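Local atomic coordinates of nicotinamide riboside transporter PnuC (PDB entry 4QTN), a protein that carries nicotinamide riboside, a vitamin B3 form used to make NAD, across the bacterial inner membrane and works as a homotrimer of helical membrane subunits. Residues K8-G13 against G60-Y65; K124-R129 against Y178-A183. All coordinates share one frame; numbering follows the deposited sequence.

Contact 1: residues K8-G13 against G60-Y65; sequences KRELFG and GKISNY. With BOG (octyl beta-D-glucopyranoside), chain J.
K61 runs its aliphatic chain past E10 OE2 and ends at the C-terminal turn of helix 4-12. K61 CB lies 3.2 Å from E10 OE2; CG is anti to the carbonyl carbon, and the chain runs extended until a bend at chi4 (-127°) brings the ammonium to two carbonyl oxygens. K61 NZ bonds E10 O at 2.6 Å, approaching from above the carbonyl plane, and G13 O at 2.8 Å, in that carbonyl's plane and on a lone pair. T118 OG1, from the loop after helix 85-107, is a third hydrogen-bond partner of NZ, so the buried amine is gripped by three oxygens.

E10 reaches the other way. Its CG is anti to the backbone N (chi1 -165°) and a bend at chi2 swings the carboxylate to the turn that leads into helix 64-80. There E10 OE2 accepts the backbone N-H of S63 N at 2.8 Å, nearly straight at 162° although S63 N sits above the carboxylate plane, and a weak bond from S63 OG, whose position is less certain, joins it. I62 crosses E10 at about a right angle, I62 CG2 lying 3.3 Å from E10 OE2.

G60, with positive phi, ends helix 41-59 in a Schellman motif, and K61 to N64 form a type I turn into helix 64-80, where N64 touches bound nicotinamide riboside. At the C-terminal end of helix 4-12, O2 of the octyl glucoside donates to F12 O at 2.5 Å.

The two segments thus exchange complementary ends: a cation at the carbonyl-rich C terminus of one helix, an anion at the N-terminal side of another. Both placements match the helix dipoles, which would be expected to keep K61 protonated and E10 ionised despite their burial.

Contact 2: residues K124-R129 against Y178-A183; sequences KALTVR and YREQWA. With NNR (Nicotinamide riboside), chain I.
From its CB, the side chain of L126 steps past a carboxylate and onto an aromatic ring. L126 CB lies 3.7 Å from E180 OE1; L126 CG, set anti to the carbonyl carbon (chi1 -62°), meets Y178 CD1 at the same separation; and CD2 ends over the ring face. That methyl, L126 CD2, stands 3.5 Å from the Y178 ring centroid and 18° off its normal, a CH-pi contact. K124 crosses the same ring obliquely, its CB near CD1 and CE1 and its CE near CZ and OH.

The backbones join in a single bridge between K124 and Y178. R179 N donates to K124 O at 2.8 Å, almost along the C=O axis. Two residues after K124, L126 N bonds E180 OE1 at 3.1 Å, coming from above the carboxylate plane. The other carboxylate oxygen, E180 OE2, lies over one face of the R179 guanidinium, a salt bridge of charges alone, while R179 NH2 rests against A125 CB.

H17 of a second subunit bonds L126 O and packs on R179 and E180, placing this corner at the trimer interface. The chain continues into helix 181-198, where W182 CZ3 comes 3.7 Å from C4 of the nicotinamide ring.

Bonded to a backbone N-H and lying against the R179 cation, E180 is consistent with an ionised carboxylate that ties the two segments together.

How the contacts relate
From the N terminus, helix 4-12 comes first, and contact 1 joins its end to the link between helices 41-59 and 64-80, closing a loop that contains helices 17-34 and 41-59. The chain then runs through helices 64-80 and 85-107 into the long connection leading to contact 2. That contact closes a second loop, around helices 128-147 and 158-175, just before helix 181-198. The loops follow in series, neither nested nor crossed. The centres of contact 1 and contact 2 are about 23 Å apart, and the nearest atoms of contact 1 and contact 2 are about 7 Å apart, without touching. Each includes one residue of the nicotinamide riboside pocket, N64 in contact 1 and W182 in contact 2.

Contact 1: residues K8-G13 against G60-Y65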
loop_
_atom_site.group_PDB
_atom_site.type_symbol
_atom_site.label_atom_id
_atom_site.label_comp_id
_atom_site.label_asym_id
_atom_site.label_seq_id
_atom_site.Cartn_x
_atom_site.Cartn_y
_atom_site.Cartn_z
ATOM N N LYS C 8 -19.157 19.405 -21.735
ATOM C CA LYS C 8 -18.773 18.215 -22.493
ATOM C C LYS C 8 -17.256 18.033 -22.449
ATOM O O LYS C 8 -16.767 16.928 -22.289
ATOM C CB LYS C 8 -19.282 18.302 -23.951
ATOM C CG LYS C 8 -19.370 16.961 -24.689
ATOM C CD LYS C 8 -18.059 16.609 -25.412
ATOM C CE LYS C 8 -18.020 15.139 -25.856
ATOM N NZ LYS C 8 -16.647 14.641 -26.204
ATOM N N ARG C 9 -16.529 19.141 -22.548
ATOM C CA ARG C 9 -15.060 19.142 -22.469
ATOM C C ARG C 9 -14.533 18.711 -21.099
ATOM O O ARG C 9 -13.710 17.777 -20.985
ATOM C CB ARG C 9 -14.529 20.532 -22.775
ATOM C CG ARG C 9 -14.255 20.782 -24.229
ATOM C CD ARG C 9 -13.577 22.110 -24.393
ATOM N NE ARG C 9 -12.845 22.150 -25.632
ATOM C CZ ARG C 9 -11.523 22.260 -25.722
ATOM N NH1 ARG C 9 -10.766 22.377 -24.628
ATOM N NH2 ARG C 9 -10.958 22.281 -26.917
ATOM N N GLU C 10 -14.972 19.423 -20.066
ATOM C CA GLU C 10 -14.552 19.141 -18.723
ATOM C C GLU C 10 -14.747 17.671 -18.338
ATOM O O GLU C 10 -13.854 17.063 -17.763
ATOM C CB GLU C 10 -15.276 20.023 -17.751
ATOM C CG GLU C 10 -14.630 20.034 -16.402
ATOM C CD GLU C 10 -13.429 20.956 -16.333
ATOM O OE1 GLU C 10 -13.159 21.675 -17.322
ATOM O OE2 GLU C 10 -12.766 20.977 -15.276
ATOM N N LEU C 11 -15.906 17.106 -18.676
ATOM C CA LEU C 11 -16.275 15.763 -18.214
ATOM C C LEU C 11 -15.641 14.652 -19.020
ATOM O O LEU C 11 -15.399 13.569 -18.499
ATOM C CB LEU C 11 -17.791 15.572 -18.236
ATOM C CG LEU C 11 -18.706 16.286 -17.241
ATOM C CD1 LEU C 11 -20.053 15.594 -17.294
ATOM C CD2 LEU C 11 -18.152 16.269 -15.818
ATOM N N PHE C 12 -15.430 14.888 -20.300
ATOM C CA PHE C 12 -15.058 13.803 -21.194
ATOM C C PHE C 12 -13.734 14.054 -21.911
ATOM O O PHE C 12 -13.214 13.169 -22.596
ATOM C CB PHE C 12 -16.193 13.509 -22.196
ATOM C CG PHE C 12 -17.494 13.078 -21.538
ATOM C CD1 PHE C 12 -17.687 11.757 -21.136
ATOM C CD2 PHE C 12 -18.516 13.999 -21.308
ATOM C CE1 PHE C 12 -18.869 11.368 -20.520
ATOM C CE2 PHE C 12 -19.691 13.615 -20.681
ATOM C CZ PHE C 12 -19.867 12.299 -20.293
ATOM N N GLY C 13 -13.165 15.243 -21.700
ATOM C CA GLY C 13 -12.020 15.702 -22.478
ATOM C C GLY C 13 -10.690 15.287 -21.900
ATOM O O GLY C 13 -10.415 15.509 -20.724
ATOM N N GLY C 60 -6.165 18.050 -12.487
ATOM C CA GLY C 60 -6.017 19.488 -12.477
ATOM C C GLY C 60 -7.178 20.170 -13.159
ATOM O O GLY C 60 -7.051 21.304 -13.585
ATOM N N LYS C 61 -8.309 19.459 -13.277
ATOM C CA LYS C 61 -9.549 20.016 -13.867
ATOM C C LYS C 61 -10.310 20.902 -12.883
ATOM O O LYS C 61 -10.426 20.574 -11.694
ATOM C CB LYS C 61 -10.461 18.897 -14.336
ATOM C CG LYS C 61 -9.900 18.091 -15.477
ATOM C CD LYS C 61 -10.983 17.291 -16.170
ATOM C CE LYS C 61 -10.482 16.762 -17.499
ATOM N NZ LYS C 61 -11.398 17.129 -18.618
ATOM N N ILE C 62 -10.872 21.996 -13.392
ATOM C CA ILE C 62 -11.485 23.030 -12.536
ATOM C C ILE C 62 -12.842 22.632 -11.974
ATOM O O ILE C 62 -13.263 23.139 -10.921
ATOM C CB ILE C 62 -11.642 24.362 -13.279
ATOM C CG1 ILE C 62 -12.187 25.423 -12.329
ATOM C CG2 ILE C 62 -12.542 24.194 -14.504
ATOM C CD1 ILE C 62 -11.437 26.720 -12.388
ATOM N N SER C 63 -13.528 21.740 -12.688
ATOM C CA SER C 63 -14.866 21.291 -12.304
ATOM C C SER C 63 -14.830 20.305 -11.179
ATOM O O SER C 63 -15.836 19.700 -10.875
ATOM C CB SER C 63 -15.568 20.635 -13.480
ATOM O OG SER C 63 -14.981 19.372 -13.756
ATOM N N ASN C 64 -13.658 20.098 -10.595
ATOM C CA ASN C 64 -13.559 19.328 -9.371
ATOM C C ASN C 64 -14.372 19.988 -8.272
ATOM O O ASN C 64 -14.995 19.307 -7.469
ATOM C CB ASN C 64 -12.091 19.153 -8.931
ATOM C CG ASN C 64 -11.643 20.214 -7.937
ATOM O OD1 ASN C 64 -11.849 20.080 -6.718
ATOM N ND2 ASN C 64 -11.014 21.272 -8.448
ATOM N N TYR C 65 -14.416 21.319 -8.287
ATOM C CA TYR C 65 -14.943 22.084 -7.154
ATOM C C TYR C 65 -16.443 21.929 -6.936
ATOM O O TYR C 65 -16.907 21.888 -5.788
ATOM C CB TYR C 65 -14.570 23.553 -7.265
ATOM C CG TYR C 65 -13.116 23.822 -6.971
ATOM C CD1 TYR C 65 -12.587 23.586 -5.709
ATOM C CD2 TYR C 65 -12.271 24.314 -7.958
ATOM C CE1 TYR C 65 -11.258 23.832 -5.439
ATOM C CE2 TYR C 65 -10.942 24.569 -7.697
ATOM C CZ TYR C 65 -10.439 24.328 -6.438
ATOM O OH TYR C 65 -9.104 24.573 -6.178
HETATM C C1 BOG J . -12.331 9.494 -23.890
HETATM O O1 BOG J . -12.497 8.807 -22.699
HETATM C C2 BOG J . -11.148 10.445 -23.767
HETATM O O2 BOG J . -11.380 11.459 -22.717
HETATM C C3 BOG J . -10.906 11.154 -25.051
HETATM O O3 BOG J . -9.776 12.064 -24.863
HETATM C C4 BOG J . -10.630 10.217 -26.183
HETATM O O4 BOG J . -10.631 10.948 -27.424
HETATM C C5 BOG J . -11.608 9.024 -26.287
HETATM O O5 BOG J . -12.129 8.489 -24.985
HETATM C C6 BOG J . -10.889 7.921 -26.978
HETATM O O6 BOG J . -11.812 7.061 -27.640
HETATM C "C1'" BOG J . -13.589 9.279 -21.867
HETATM C "C2'" BOG J . -13.305 8.821 -20.400
HETATM C "C3'" BOG J . -14.459 9.194 -19.502
HETATM C "C4'" BOG J . -14.208 8.560 -18.098
HETATM C "C5'" BOG J . -15.338 8.968 -17.105
HETATM C "C6'" BOG J . -15.325 10.503 -16.892
HETATM C "C7'" BOG J . -16.759 11.077 -16.999
HETATM C "C8'" BOG J . -17.397 11.256 -15.576
#

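Contact 2: residues K124-R129 against Y178-A183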
loop_
_atom_site.group_PDB
_atom_site.type_symbol
_atom_site.label_atom_id
_atom_site.label_comp_id
_atom_site.label_asym_id
_atom_site.label_seq_id
_atom_site.Cartn_x
_atom_site.Cartn_y
_atom_site.Cartn_z
ATOM N N LYS C 124 2.485 24.472 -9.592
ATOM C CA LYS C 124 3.754 25.050 -9.119
ATOM C C LYS C 124 4.447 24.100 -8.148
ATOM O O LYS C 124 3.805 23.236 -7.556
ATOM C CB LYS C 124 3.527 26.422 -8.445
ATOM C CG LYS C 124 2.880 27.461 -9.341
ATOM C CD LYS C 124 2.896 28.854 -8.724
ATOM C CE LYS C 124 1.959 28.963 -7.522
ATOM N NZ LYS C 124 1.720 30.382 -7.131
ATOM N N ALA C 125 5.761 24.281 -7.979
ATOM C CA ALA C 125 6.560 23.434 -7.094
ATOM C C ALA C 125 7.287 24.261 -6.046
ATOM O O ALA C 125 8.140 25.073 -6.385
ATOM C CB ALA C 125 7.561 22.622 -7.900
ATOM N N LEU C 126 6.948 24.033 -4.769
ATOM C CA LEU C 126 7.710 24.568 -3.626
ATOM C C LEU C 126 9.144 24.073 -3.634
ATOM O O LEU C 126 9.416 22.960 -4.113
ATOM C CB LEU C 126 7.071 24.138 -2.309
ATOM C CG LEU C 126 5.656 24.584 -1.966
ATOM C CD1 LEU C 126 5.286 23.955 -0.649
ATOM C CD2 LEU C 126 5.504 26.101 -1.900
ATOM N N THR C 127 10.061 24.878 -3.074
ATOM C CA THR C 127 11.442 24.412 -2.833
ATOM C C THR C 127 11.590 23.906 -1.408
ATOM O O THR C 127 10.666 24.026 -0.603
ATOM C CB THR C 127 12.494 25.490 -3.108
ATOM O OG1 THR C 127 12.567 26.381 -1.993
ATOM C CG2 THR C 127 12.152 26.260 -4.361
ATOM N N VAL C 128 12.741 23.313 -1.110
ATOM C CA VAL C 128 12.927 22.613 0.143
ATOM C C VAL C 128 12.814 23.619 1.286
ATOM O O VAL C 128 12.185 23.346 2.334
ATOM C CB VAL C 128 14.308 21.914 0.187
ATOM C CG1 VAL C 128 14.411 21.003 1.396
ATOM C CG2 VAL C 128 14.562 21.124 -1.097
ATOM N N ARG C 129 13.409 24.797 1.069
ATOM C CA ARG C 129 13.357 25.879 2.034
ATOM C C ARG C 129 11.911 26.278 2.235
ATOM O O ARG C 129 11.374 26.150 3.336
ATOM C CB ARG C 129 14.190 27.077 1.562
ATOM C CG ARG C 129 15.107 27.642 2.640
ATOM C CD ARG C 129 15.576 29.070 2.336
ATOM N NE ARG C 129 16.232 29.213 1.022
ATOM C CZ ARG C 129 17.547 29.372 0.834
ATOM N NH1 ARG C 129 18.382 29.389 1.871
ATOM N NH2 ARG C 129 18.030 29.512 -0.395
ATOM N N TYR C 178 0.023 24.011 -5.608
ATOM C CA TYR C 178 1.351 23.423 -5.386
ATOM C C TYR C 178 1.326 21.913 -5.450
ATOM O O TYR C 178 0.424 21.273 -4.916
ATOM C CB TYR C 178 1.955 23.898 -4.056
ATOM C CG TYR C 178 2.431 25.336 -4.107
ATOM C CD1 TYR C 178 3.607 25.685 -4.790
ATOM C CD2 TYR C 178 1.694 26.350 -3.516
ATOM C CE1 TYR C 178 4.037 26.998 -4.855
ATOM C CE2 TYR C 178 2.111 27.670 -3.580
ATOM C CZ TYR C 178 3.284 27.991 -4.248
ATOM O OH TYR C 178 3.692 29.306 -4.314
ATOM N N ARG C 179 2.324 21.339 -6.101
ATOM C CA ARG C 179 2.393 19.893 -6.252
ATOM C C ARG C 179 2.691 19.151 -4.940
ATOM O O ARG C 179 2.453 17.976 -4.843
ATOM C CB ARG C 179 3.419 19.513 -7.299
ATOM C CG ARG C 179 4.173 18.257 -6.943
ATOM C CD ARG C 179 4.963 17.749 -8.111
ATOM N NE ARG C 179 6.174 18.522 -8.321
ATOM C CZ ARG C 179 7.242 18.463 -7.535
ATOM N NH1 ARG C 179 7.247 17.672 -6.457
ATOM N NH2 ARG C 179 8.305 19.203 -7.817
ATOM N N GLU C 180 3.229 19.833 -3.941
ATOM C CA GLU C 180 3.617 19.135 -2.702
ATOM C C GLU C 180 2.408 18.720 -1.855
ATOM O O GLU C 180 2.547 17.985 -0.875
ATOM C CB GLU C 180 4.619 19.962 -1.887
ATOM C CG GLU C 180 6.042 19.950 -2.464
ATOM C CD GLU C 180 6.132 20.593 -3.849
ATOM O OE1 GLU C 180 5.302 21.482 -4.140
ATOM O OE2 GLU C 180 7.032 20.212 -4.641
ATOM N N GLN C 181 1.222 19.181 -2.258
ATOM C CA GLN C 181 -0.014 18.825 -1.589
ATOM C C GLN C 181 -0.175 17.297 -1.544
ATOM O O GLN C 181 -0.515 16.737 -0.510
ATOM C CB GLN C 181 -1.199 19.462 -2.310
ATOM C CG GLN C 181 -1.289 19.072 -3.788
ATOM C CD GLN C 181 -2.666 19.284 -4.372
ATOM O OE1 GLN C 181 -3.658 18.774 -3.850
ATOM N NE2 GLN C 181 -2.739 20.044 -5.460
ATOM N N TRP C 182 0.120 16.634 -2.665
ATOM C CA TRP C 182 0.025 15.172 -2.760
ATOM C C TRP C 182 0.859 14.366 -1.759
ATOM O O TRP C 182 0.441 13.295 -1.333
ATOM C CB TRP C 182 0.278 14.698 -4.189
ATOM C CG TRP C 182 -0.688 15.289 -5.146
ATOM C CD1 TRP C 182 -0.450 16.304 -6.005
ATOM C CD2 TRP C 182 -2.078 14.950 -5.301
ATOM N NE1 TRP C 182 -1.582 16.605 -6.715
ATOM C CE2 TRP C 182 -2.599 15.787 -6.300
ATOM C CE3 TRP C 182 -2.921 14.005 -4.709
ATOM C CZ2 TRP C 182 -3.933 15.723 -6.715
ATOM C CZ3 TRP C 182 -4.243 13.945 -5.121
ATOM C CH2 TRP C 182 -4.736 14.809 -6.104
ATOM N N ALA C 183 2.029 14.857 -1.380
ATOM C CA ALA C 183 2.754 14.188 -0.319
ATOM C C ALA C 183 1.891 14.182 0.938
ATOM O O ALA C 183 1.733 13.143 1.573
ATOM C CB ALA C 183 4.087 14.840 -0.072
HETATM O O2R NNR I . -11.053 19.311 -2.949
HETATM C C2R NNR I . -10.930 18.042 -2.098
HETATM C C3R NNR I . -12.101 17.959 -1.112
HETATM O O3R NNR I . -12.531 19.213 -0.819
HETATM C C4R NNR I . -11.524 17.330 0.138
HETATM C C5R NNR I . -11.728 15.758 0.172
HETATM O O5R NNR I . -10.835 15.193 1.190
HETATM O O4R NNR I . -10.255 17.628 0.121
HETATM C C1R NNR I . -9.850 18.045 -1.377
HETATM N N1 NNR I . -8.836 17.109 -1.900
HETATM C C2 NNR I . -8.602 15.874 -1.276
HETATM C C6 NNR I . -8.109 17.442 -3.019
HETATM C C5 NNR I . -7.147 16.536 -3.528
HETATM C C4 NNR I . -6.913 15.333 -2.898
HETATM C C3 NNR I . -7.634 14.986 -1.796
HETATM C C7 NNR I . -7.376 13.633 -1.156
HETATM O O7 NNR I . -7.634 13.443 -0.004
HETATM N N7 NNR I . -6.830 12.566 -1.951
#